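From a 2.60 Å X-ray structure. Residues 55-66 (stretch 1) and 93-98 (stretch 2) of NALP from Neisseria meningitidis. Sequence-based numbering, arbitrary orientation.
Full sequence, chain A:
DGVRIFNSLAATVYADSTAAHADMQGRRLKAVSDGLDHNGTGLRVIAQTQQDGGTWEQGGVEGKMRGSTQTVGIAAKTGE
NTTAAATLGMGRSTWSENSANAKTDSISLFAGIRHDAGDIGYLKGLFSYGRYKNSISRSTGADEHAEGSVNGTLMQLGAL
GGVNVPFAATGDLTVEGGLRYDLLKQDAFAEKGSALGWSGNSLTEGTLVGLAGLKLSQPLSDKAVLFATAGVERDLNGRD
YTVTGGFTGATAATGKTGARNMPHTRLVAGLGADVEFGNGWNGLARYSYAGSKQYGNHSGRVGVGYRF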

# COMPACT_ATOMS: atom_id res chain seq x y z
N THR A 55 10.81 8.53 -5.95
CA THR A 55 10.67 9.45 -7.07
C THR A 55 9.88 8.74 -8.17
O THR A 55 9.85 7.50 -8.23
CB THR A 55 12.06 9.88 -7.58
OG1 THR A 55 12.89 8.73 -7.72
CG2 THR A 55 12.80 10.71 -6.55
N TRP A 56 9.23 9.51 -9.04
CA TRP A 56 8.38 8.92 -10.07
C TRP A 56 8.18 9.89 -11.22
O TRP A 56 7.64 10.96 -11.04
CB TRP A 56 7.05 8.54 -9.41
CG TRP A 56 6.11 7.58 -10.15
CD1 TRP A 56 6.27 7.04 -11.41
CD2 TRP A 56 4.85 7.06 -9.66
NE1 TRP A 56 5.19 6.23 -11.72
CE2 TRP A 56 4.30 6.23 -10.67
CE3 TRP A 56 4.13 7.22 -8.45
CZ2 TRP A 56 3.08 5.56 -10.53
CZ3 TRP A 56 2.89 6.56 -8.31
CH2 TRP A 56 2.38 5.74 -9.34
N GLU A 57 8.65 9.52 -12.41
CA GLU A 57 8.21 10.21 -13.63
C GLU A 57 6.87 9.65 -14.13
O GLU A 57 6.79 8.50 -14.56
CB GLU A 57 9.25 10.05 -14.74
CG GLU A 57 9.02 11.00 -15.92
CD GLU A 57 9.81 12.27 -15.78
OE1 GLU A 57 10.48 12.40 -14.72
OE2 GLU A 57 9.79 13.13 -16.72
N GLN A 58 5.83 10.48 -14.09
CA GLN A 58 4.50 10.08 -14.50
C GLN A 58 4.12 10.84 -15.76
O GLN A 58 3.40 11.86 -15.70
CB GLN A 58 3.47 10.40 -13.41
CG GLN A 58 3.60 9.55 -12.16
CD GLN A 58 2.36 9.60 -11.31
OE1 GLN A 58 1.29 9.15 -11.76
NE2 GLN A 58 2.48 10.13 -10.07
N GLY A 59 4.60 10.33 -16.90
CA GLY A 59 4.27 10.88 -18.20
C GLY A 59 4.79 12.28 -18.37
O GLY A 59 4.03 13.20 -18.61
N GLY A 60 6.10 12.44 -18.20
CA GLY A 60 6.77 13.70 -18.49
C GLY A 60 7.08 14.53 -17.24
O GLY A 60 7.94 15.43 -17.28
N VAL A 61 6.41 14.22 -16.13
CA VAL A 61 6.53 14.99 -14.91
C VAL A 61 7.17 14.15 -13.82
O VAL A 61 6.57 13.18 -13.39
CB VAL A 61 5.13 15.47 -14.47
CG1 VAL A 61 5.22 16.48 -13.36
CG2 VAL A 61 4.37 16.06 -15.66
N GLU A 62 8.38 14.51 -13.37
CA GLU A 62 9.00 13.88 -12.19
C GLU A 62 8.42 14.46 -10.92
O GLU A 62 8.14 15.64 -10.84
CB GLU A 62 10.56 14.01 -12.11
CG GLU A 62 11.26 12.76 -11.49
CD GLU A 62 12.64 13.02 -10.85
OE1 GLU A 62 12.70 13.62 -9.74
OE2 GLU A 62 13.68 12.60 -11.42
N GLY A 63 8.30 13.61 -9.91
CA GLY A 63 7.79 14.01 -8.63
C GLY A 63 8.38 13.20 -7.51
O GLY A 63 9.12 12.23 -7.75
N LYS A 64 8.10 13.62 -6.28
CA LYS A 64 8.68 13.00 -5.12
C LYS A 64 7.55 12.74 -4.13
O LYS A 64 6.90 13.66 -3.64
CB LYS A 64 9.78 13.89 -4.51
CG LYS A 64 11.15 13.72 -5.16
CD LYS A 64 12.09 14.93 -4.99
CE LYS A 64 13.53 14.60 -5.45
NZ LYS A 64 14.31 15.78 -6.02
N MET A 65 7.32 11.46 -3.87
CA MET A 65 6.36 11.05 -2.85
C MET A 65 7.06 10.73 -1.53
O MET A 65 8.14 10.15 -1.50
CB MET A 65 5.61 9.82 -3.33
CG MET A 65 6.55 8.69 -3.68
SD MET A 65 6.28 8.03 -5.29
CE MET A 65 4.55 7.10 -4.79
N ARG A 66 6.43 11.11 -0.45
CA ARG A 66 6.84 10.73 0.89
C ARG A 66 5.56 10.36 1.60
O ARG A 66 4.50 10.90 1.34
CB ARG A 66 7.53 11.89 1.62
CG ARG A 66 9.04 12.04 1.35
CD ARG A 66 9.65 13.37 1.92
NE ARG A 66 11.12 13.40 1.93
CZ ARG A 66 11.87 14.49 2.20
NH1 ARG A 66 11.29 15.67 2.49
NH2 ARG A 66 13.21 14.43 2.18
N SER A 93 0.56 11.61 3.38
CA SER A 93 1.56 11.46 2.35
C SER A 93 1.72 12.78 1.62
O SER A 93 0.86 13.65 1.75
CB SER A 93 1.15 10.33 1.41
OG SER A 93 0.37 10.86 0.36
N THR A 94 2.83 12.98 0.91
CA THR A 94 2.95 14.17 0.06
C THR A 94 3.43 13.82 -1.34
O THR A 94 3.87 12.72 -1.59
CB THR A 94 3.86 15.20 0.67
OG1 THR A 94 5.16 14.64 0.85
CG2 THR A 94 3.37 15.57 2.03
N TRP A 95 3.29 14.77 -2.24
CA TRP A 95 3.73 14.62 -3.60
C TRP A 95 4.21 16.02 -4.15
O TRP A 95 3.51 17.02 -4.07
CB TRP A 95 2.62 14.01 -4.45
CG TRP A 95 2.90 14.18 -5.91
CD1 TRP A 95 2.50 15.21 -6.69
CD2 TRP A 95 3.73 13.35 -6.73
NE1 TRP A 95 2.99 15.06 -7.96
CE2 TRP A 95 3.75 13.92 -8.02
CE3 TRP A 95 4.46 12.17 -6.51
CZ2 TRP A 95 4.47 13.37 -9.08
CZ3 TRP A 95 5.18 11.61 -7.58
CH2 TRP A 95 5.18 12.22 -8.84
N SER A 96 5.40 16.04 -4.72
CA SER A 96 6.03 17.26 -5.22
C SER A 96 6.29 17.17 -6.70
O SER A 96 6.51 16.09 -7.20
CB SER A 96 7.37 17.49 -4.53
OG SER A 96 7.19 18.41 -3.50
N GLU A 97 6.35 18.31 -7.35
CA GLU A 97 6.54 18.43 -8.80
C GLU A 97 7.15 19.80 -9.05
O GLU A 97 7.20 20.63 -8.13
CB GLU A 97 5.20 18.45 -9.48
CG GLU A 97 4.68 17.11 -9.89
CD GLU A 97 3.28 17.21 -10.49
OE1 GLU A 97 2.93 18.28 -11.01
OE2 GLU A 97 2.53 16.22 -10.45
N ASN A 98 7.57 20.08 -10.28
CA ASN A 98 7.83 21.45 -10.63
C ASN A 98 6.48 22.16 -10.42
O ASN A 98 5.41 21.66 -10.83
CB ASN A 98 8.33 21.61 -12.09
CG ASN A 98 8.52 23.10 -12.50
OD1 ASN A 98 9.35 23.83 -11.91
ND2 ASN A 98 7.73 23.56 -13.50

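Stretch 1 folds back on itself as a hairpin, and its second strand, residues 62-66, lies antiparallel to strand 93-97, the N-to-C directions differing by 161°. Two hydrogen-bonded pairs set the register. Between Lys64 and Ser96, Ser96 N donates to Lys64 O (3.0 Å) and Lys64 N to Ser96 O (3.1 Å); between Arg66 and Thr94, Thr94 N donates to Arg66 O (2.7 Å) and Arg66 N to Thr94 O (3.2 Å). Met65 and Trp95 form the non-hydrogen-bonded pair between them. Here the alpha carbons approach the carbonyls instead, with Trp95 CA 3.3 Å from Lys64 O and Met65 CA 3.3 Å from Thr94 O. Within the hairpin, Trp56 and Gly63 exchange backbone hydrogen bonds. Gly59 and Gly60 make the turn with positive phi; the angles of Gly60 in particular call for glycine, since a CB would jam against the preceding carbonyl.

Side chains alternate between the two faces of the sheet. Lys64, Arg66, Thr94 and Ser96 share one face, where polar and charged groups suit the exposure of the lysine and arginine. Met65 and Trp95 share the other.

The buried Trp95 dominates the contact, its indole reaching across to the hairpin. Gln58 NE2 lies over one ring face, 3.6 Å from Trp95 CH2, and Gly63 CA lies over the opposite face. Glycine suits that place because a CB would fall 1.9 Å from Trp95 CZ2. Trp56 CB packs 4.0 Å from Trp95 CZ3, while Met65 CB adds an apolar contact 4.1 Å from Trp95 CE3. The indole's polar group is also satisfied: Trp95 NE1 donates to Glu97 OE2 at 2.8 Å. Val61 CG1 packs against the same carboxylate group, 3.5 Å from Glu97 CD.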